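Local coordinates for protein alginate lyase, family PL7 (Zobellia galactanivorans, PDB 4BE3) that cleaves alginate exolytically as a polysaccharide lyase of family PL7, probably acting on poly(beta-D-mannuronate) among its substrates, at residues 49-54 with 64-69; 103-108 with 258-263. One frame throughout, in Å; residues are numbered along the deposited sequence.

Interaction 1 of 2, residues 49-54 with 64-69. With SRT (S,R meso-tartaric acid), chain C.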
loop_
_atom_site.group_PDB
_atom_site.type_symbol
_atom_site.label_atom_id
_atom_site.label_comp_id
_atom_site.label_asym_id
_atom_site.label_seq_id
_atom_site.Cartn_x
_atom_site.Cartn_y
_atom_site.Cartn_z
ATOM N N PHE A 49 -1.818 -23.171 -12.492
ATOM C CA PHE A 49 -0.450 -22.909 -12.415
ATOM C C PHE A 49 0.217 -24.309 -12.351
ATOM O O PHE A 49 -0.178 -25.144 -11.433
ATOM C CB PHE A 49 -0.125 -22.242 -11.055
ATOM C CG PHE A 49 -0.747 -20.833 -10.952
ATOM C CD1 PHE A 49 -2.083 -20.689 -10.589
ATOM C CD2 PHE A 49 0.055 -19.702 -11.232
ATOM C CE1 PHE A 49 -2.704 -19.380 -10.564
ATOM C CE2 PHE A 49 -0.509 -18.409 -11.154
ATOM C CZ PHE A 49 -1.869 -18.271 -10.788
ATOM N N LYS A 50 1.142 -24.564 -13.265
ATOM C CA LYS A 50 1.713 -25.913 -13.322
ATOM C C LYS A 50 3.212 -25.693 -13.384
ATOM O O LYS A 50 3.707 -24.733 -14.051
ATOM C CB LYS A 50 1.169 -26.584 -14.525
ATOM C CG LYS A 50 1.672 -28.094 -14.635
ATOM C CD LYS A 50 1.158 -28.692 -15.963
ATOM C CE LYS A 50 1.524 -30.190 -15.924
ATOM N NZ LYS A 50 0.882 -30.905 -17.073
ATOM N N THR A 51 3.964 -26.496 -12.629
ATOM C CA THR A 51 5.415 -26.308 -12.655
ATOM C C THR A 51 6.126 -27.660 -12.379
ATOM O O THR A 51 5.669 -28.424 -11.531
ATOM C CB THR A 51 5.826 -25.262 -11.582
ATOM O OG1 THR A 51 7.236 -25.082 -11.555
ATOM C CG2 THR A 51 5.419 -25.724 -10.109
ATOM N N PRO A 52 7.271 -27.865 -12.983
ATOM C CA PRO A 52 7.921 -29.183 -12.711
ATOM C C PRO A 52 8.708 -29.099 -11.412
ATOM O O PRO A 52 8.839 -28.004 -10.802
ATOM C CB PRO A 52 8.927 -29.270 -13.947
ATOM C CG PRO A 52 9.344 -27.785 -14.124
ATOM C CD PRO A 52 8.031 -27.074 -13.971
ATOM N N ASN A 53 9.276 -30.254 -10.996
ATOM C CA ASN A 53 10.104 -30.237 -9.832
ATOM C C ASN A 53 11.460 -29.517 -10.050
ATOM O O ASN A 53 12.010 -28.918 -9.147
ATOM C CB ASN A 53 10.436 -31.778 -9.542
ATOM C CG ASN A 53 9.266 -32.545 -8.885
ATOM O OD1 ASN A 53 8.190 -31.992 -8.579
ATOM N ND2 ASN A 53 9.516 -33.908 -8.680
ATOM N N SER A 54 11.955 -29.566 -11.324
ATOM C CA SER A 54 13.190 -28.907 -11.589
ATOM C C SER A 54 13.062 -28.162 -12.951
ATOM O O SER A 54 12.986 -28.795 -14.000
ATOM C CB SER A 54 14.332 -29.976 -11.566
ATOM O OG SER A 54 15.503 -29.365 -12.047
ATOM N N THR A 64 11.372 -24.599 -7.978
ATOM C CA THR A 64 10.823 -24.045 -9.188
ATOM C C THR A 64 9.402 -23.612 -8.925
ATOM O O THR A 64 8.687 -24.166 -7.990
ATOM C CB THR A 64 10.814 -25.194 -10.204
ATOM O OG1 THR A 64 12.233 -25.558 -10.394
ATOM C CG2 THR A 64 10.208 -24.721 -11.551
ATOM N N ARG A 65 8.972 -22.533 -9.618
ATOM C CA ARG A 65 7.551 -22.101 -9.330
ATOM C C ARG A 65 6.915 -21.644 -10.662
ATOM O O ARG A 65 7.655 -21.245 -11.570
ATOM C CB ARG A 65 7.554 -20.919 -8.326
ATOM C CG ARG A 65 8.075 -19.590 -8.931
ATOM C CD ARG A 65 8.336 -18.555 -7.835
ATOM N NE ARG A 65 9.621 -18.891 -7.136
ATOM C CZ ARG A 65 9.828 -18.596 -5.871
ATOM N NH1 ARG A 65 8.766 -18.187 -5.103
ATOM N NH2 ARG A 65 11.032 -18.711 -5.320
ATOM N N THR A 66 5.590 -21.690 -10.708
ATOM C CA THR A 66 4.838 -20.834 -11.681
ATOM C C THR A 66 3.969 -20.043 -10.749
ATOM O O THR A 66 3.017 -20.650 -10.104
ATOM C CB THR A 66 4.010 -21.697 -12.580
ATOM O OG1 THR A 66 4.902 -22.472 -13.409
ATOM C CG2 THR A 66 3.152 -20.768 -13.487
ATOM N N GLU A 67 4.287 -18.746 -10.499
ATOM C CA GLU A 67 3.603 -18.130 -9.305
ATOM C C GLU A 67 3.538 -16.595 -9.604
ATOM O O GLU A 67 4.558 -15.995 -10.091
ATOM C CB GLU A 67 4.565 -18.371 -8.086
ATOM C CG GLU A 67 3.900 -17.976 -6.757
ATOM C CD GLU A 67 4.824 -18.164 -5.575
ATOM O OE1 GLU A 67 6.074 -17.887 -5.682
ATOM O OE2 GLU A 67 4.260 -18.511 -4.517
ATOM N N LEU A 68 2.436 -16.038 -9.180
ATOM C CA LEU A 68 2.273 -14.521 -9.289
ATOM C C LEU A 68 2.991 -13.841 -8.167
ATOM O O LEU A 68 3.014 -14.401 -7.021
ATOM C CB LEU A 68 0.801 -14.267 -9.125
ATOM C CG LEU A 68 -0.107 -14.966 -10.069
ATOM C CD1 LEU A 68 -1.538 -14.422 -9.752
ATOM C CD2 LEU A 68 0.217 -14.557 -11.543
ATOM N N GLY A 69 3.470 -12.596 -8.338
ATOM C CA GLY A 69 3.974 -11.809 -7.217
ATOM C C GLY A 69 3.224 -10.466 -7.325
ATOM O O GLY A 69 3.067 -9.900 -8.463
HETATM O O1 SRT C . 11.721 -15.100 -4.221
HETATM O O11 SRT C . 9.422 -15.007 -4.070
HETATM C C1 SRT C . 10.547 -14.783 -4.559
HETATM C C2 SRT C . 10.239 -14.097 -5.846
HETATM O O2 SRT C . 9.321 -12.982 -5.831
HETATM C C3 SRT C . 11.045 -14.492 -7.057
HETATM O O3 SRT C . 10.184 -15.522 -7.301
HETATM C C4 SRT C . 11.228 -13.526 -8.140
HETATM O O4 SRT C . 10.619 -13.622 -9.200
HETATM O O41 SRT C . 11.886 -12.506 -7.944
HETATM O O HOH W 1 11.029 -27.307 -7.025
HETATM O O HOH W 2 13.888 -26.787 -8.556
#
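Thr66 and Lys50 make the one direct hydrogen bond between 49-54 and 64-69: Thr66 OG1 donates to Lys50 O at 2.6 Å. The hydroxyl lies above the carbonyl plane, 43° out of it, and reaches there because OG1 stands anti to the carbonyl carbon of its own residue (chi1 -67°). Near the loop ends two waters bridge Asn53 O to Thr64, one accepting from Thr64 N and the other bonded to Thr64 OG1, which is further held by Gly55 N.

Apolar contact is concentrated at Phe49, whose side chain crosses that of Leu68 at about a right angle. Leu68 meets the ring edge, with CG 3.6 Å from Phe49 CE2 and CD2 in the ring plane. Thr64 CG2 also touches the Pro52 ring. The same methyl makes a tight methyl-to-oxygen approach, Thr64 CG2 to Thr51 OG1, at 3.0 Å.

Charge lies on the other side of strand 65-70. Arg65 NH1 and Glu67 OE1 form a salt bridge of 2.8 Å, the acceptor lying in the guanidinium plane, and OE1 has a second cation in Lys257. Meso-tartrate O3 sits 3.3 Å above the centre of one guanidinium face. An alanine in place of Arg65 would probably leave Glu67 with Lys257 as its remaining cationic partner and open a gap beside the tartrate.

The strand axes approach to 5.9 Å at 148°, and the strands belong to different sheets. Phe49 continues onto Phe36 and Phe300 and touches Ile16 of strand 14-17, Thr51 packs on Ala260 of strand 260-262, and Pro52 rests against helix 286-291.

Interaction 2 of 2, residues 103-108 with 258-263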
loop_
_atom_site.group_PDB
_atom_site.type_symbol
_atom_site.label_atom_id
_atom_site.label_comp_id
_atom_site.label_asym_id
_atom_site.label_seq_id
_atom_site.Cartn_x
_atom_site.Cartn_y
_atom_site.Cartn_z
ATOM N N TYR A 103 6.719 -33.717 -1.520
ATOM C CA TYR A 103 5.354 -33.946 -1.956
ATOM C C TYR A 103 4.471 -32.741 -1.616
ATOM O O TYR A 103 3.264 -32.921 -1.483
ATOM C CB TYR A 103 4.715 -35.176 -1.250
ATOM C CG TYR A 103 5.692 -36.376 -1.137
ATOM C CD1 TYR A 103 6.265 -36.972 -2.258
ATOM C CD2 TYR A 103 5.965 -36.837 0.163
ATOM C CE1 TYR A 103 7.146 -38.077 -2.032
ATOM C CE2 TYR A 103 6.781 -37.960 0.352
ATOM C CZ TYR A 103 7.385 -38.475 -0.719
ATOM O OH TYR A 103 8.226 -39.597 -0.434
ATOM N N SER A 104 5.083 -31.566 -1.613
ATOM C CA SER A 104 4.206 -30.412 -1.224
ATOM C C SER A 104 4.345 -29.259 -2.257
ATOM O O SER A 104 5.280 -29.188 -3.084
ATOM C CB SER A 104 4.681 -29.848 0.142
ATOM O OG SER A 104 5.943 -29.178 0.241
ATOM N N VAL A 105 3.456 -28.335 -2.095
ATOM C CA VAL A 105 3.432 -27.136 -3.036
ATOM C C VAL A 105 2.930 -25.969 -2.202
ATOM O O VAL A 105 2.028 -26.132 -1.345
ATOM C CB VAL A 105 2.515 -27.404 -4.265
ATOM C CG1 VAL A 105 1.063 -27.742 -3.896
ATOM C CG2 VAL A 105 2.478 -26.161 -5.187
ATOM N N VAL A 106 3.556 -24.787 -2.360
ATOM C CA VAL A 106 3.033 -23.599 -1.587
ATOM C C VAL A 106 2.097 -22.874 -2.571
ATOM O O VAL A 106 2.433 -22.611 -3.742
ATOM C CB VAL A 106 4.328 -22.756 -1.284
ATOM C CG1 VAL A 106 3.919 -21.316 -0.789
ATOM C CG2 VAL A 106 4.980 -23.470 -0.023
ATOM N N VAL A 107 0.939 -22.515 -2.010
ATOM C CA VAL A 107 -0.205 -22.020 -2.763
ATOM C C VAL A 107 -0.537 -20.539 -2.397
ATOM O O VAL A 107 -1.409 -19.955 -3.060
ATOM C CB VAL A 107 -1.465 -22.852 -2.568
ATOM C CG1 VAL A 107 -1.148 -24.247 -3.106
ATOM C CG2 VAL A 107 -1.891 -22.933 -1.081
ATOM N N GLY A 108 0.165 -19.992 -1.435
ATOM C CA GLY A 108 0.084 -18.508 -1.113
ATOM C C GLY A 108 1.144 -18.112 -0.140
ATOM O O GLY A 108 1.611 -18.988 0.667
ATOM N N LEU A 258 1.103 -15.937 -5.075
ATOM C CA LEU A 258 0.004 -16.931 -5.192
ATOM C C LEU A 258 0.328 -17.727 -6.404
ATOM O O LEU A 258 0.661 -17.139 -7.519
ATOM C CB LEU A 258 -1.301 -16.127 -5.412
ATOM C CG LEU A 258 -2.544 -17.002 -5.645
ATOM C CD1 LEU A 258 -3.806 -16.241 -5.035
ATOM C CD2 LEU A 258 -2.853 -17.273 -7.116
ATOM N N GLY A 259 0.068 -19.074 -6.353
ATOM C CA GLY A 259 0.199 -19.912 -7.564
ATOM C C GLY A 259 0.684 -21.326 -7.131
ATOM O O GLY A 259 0.092 -21.878 -6.167
ATOM N N ALA A 260 1.697 -21.860 -7.853
ATOM C CA ALA A 260 2.261 -23.181 -7.526
ATOM C C ALA A 260 3.765 -23.025 -7.350
ATOM O O ALA A 260 4.508 -22.992 -8.332
ATOM C CB ALA A 260 1.931 -24.152 -8.639
ATOM N N TYR A 261 4.218 -22.986 -6.092
ATOM C CA TYR A 261 5.664 -22.854 -5.820
ATOM C C TYR A 261 6.005 -24.259 -5.328
ATOM O O TYR A 261 5.651 -24.634 -4.176
ATOM C CB TYR A 261 5.778 -21.812 -4.689
ATOM C CG TYR A 261 7.204 -21.619 -4.148
ATOM C CD1 TYR A 261 8.341 -22.007 -4.888
ATOM C CD2 TYR A 261 7.352 -20.958 -2.891
ATOM C CE1 TYR A 261 9.631 -21.699 -4.365
ATOM C CE2 TYR A 261 8.623 -20.683 -2.403
ATOM C CZ TYR A 261 9.702 -21.042 -3.123
ATOM O OH TYR A 261 10.947 -20.739 -2.589
ATOM N N ASN A 262 6.640 -25.005 -6.183
ATOM C CA ASN A 262 6.852 -26.486 -5.946
ATOM C C ASN A 262 7.879 -26.652 -4.886
ATOM O O ASN A 262 8.955 -26.142 -5.064
ATOM C CB ASN A 262 7.346 -27.077 -7.217
ATOM C CG ASN A 262 7.182 -28.625 -7.219
ATOM O OD1 ASN A 262 6.899 -29.191 -6.148
ATOM N ND2 ASN A 262 7.309 -29.234 -8.365
ATOM N N GLN A 263 7.599 -27.387 -3.773
ATOM C CA GLN A 263 8.701 -27.523 -2.831
ATOM C C GLN A 263 9.351 -28.899 -3.016
ATOM O O GLN A 263 10.272 -29.206 -2.263
ATOM C CB GLN A 263 8.109 -27.613 -1.421
ATOM C CG GLN A 263 7.209 -26.374 -1.149
ATOM C CD GLN A 263 8.042 -25.098 -1.115
ATOM O OE1 GLN A 263 7.898 -24.210 -2.078
ATOM N NE2 GLN A 263 8.841 -24.906 -0.139
HETATM O O HOH W 3 5.468 -31.208 -5.088
#
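An antiparallel strand pair in the larger, curled sheet of the PL7 fold joins 103-108 to 258-263; its axes come within 4.6 Å, with N-to-C directions at 148°. Val106 and Tyr261 are its hydrogen-bonded pair: Val106 N donates to Tyr261 O at 2.8 Å with an N-H...O angle of 174°, and Tyr261 N returns a bond to Val106 O at 3.0 Å. Gln263 N to Ser104 O, also 3.0 Å, extends the pairing. Ser104 O takes a further bond from a water that also donates to Asn262 OD1 and so bridges two acceptors; OD1 is also met by Thr264 N, while ND2 is bonded to Asn53 OD1.

On the sheet face carrying Val106 and Tyr261, the two side chains run side by side and point the same way, CB to CB 3.8 Å. Tyr261 CG is anti to the backbone N, which brings the ring alongside, CD2 being 4.0 Å from Val106 CG1. Its hydroxyl is bonded to Ser61 OG, and its ring makes a cation-pi contact with Arg65 of the tartrate pocket. On the face carrying Val105 and Asn262, Val105 CG2 is 4.0 Å from Ala260 CB, and both residues pack on Val298 of the other sheet.

The chain turns a corner at Gly259, whose backbone angles would press a CB against the preceding carbonyl oxygen. Across the strand pair, Val107 CA approaches Gly259 O at 3.4 Å with a nearly straight C-H...O contact. A sheet with one face packed on a second sheet and the other turned to the pocket is characteristic of the beta-jelly-roll sandwich of PL7 lyases.

Both contacts are buried, yet interaction 2 lies nearer the centre of the chain, about 4 Å from it against 11 Å for interaction 1. They share a sheet: strand 65-70 neighbours strand 260-262, and Leu68 N to Leu258 O (2.7 Å) and Thr64 O to Asn262 N (2.9 Å) are probable backbone hydrogen bonds between them. Their chemistry follows from topology. Interaction 2 pairs strands within that sheet through main-chain bonds; interaction 1 joins it to the other sheet through side chains, one hydroxyl-carbonyl bond and bridging waters. Asn262 ND2, bonded to Asn53 OD1 and Pro52 O, ties the two together, and Arg65 with Tyr261 links them at the tartrate pocket.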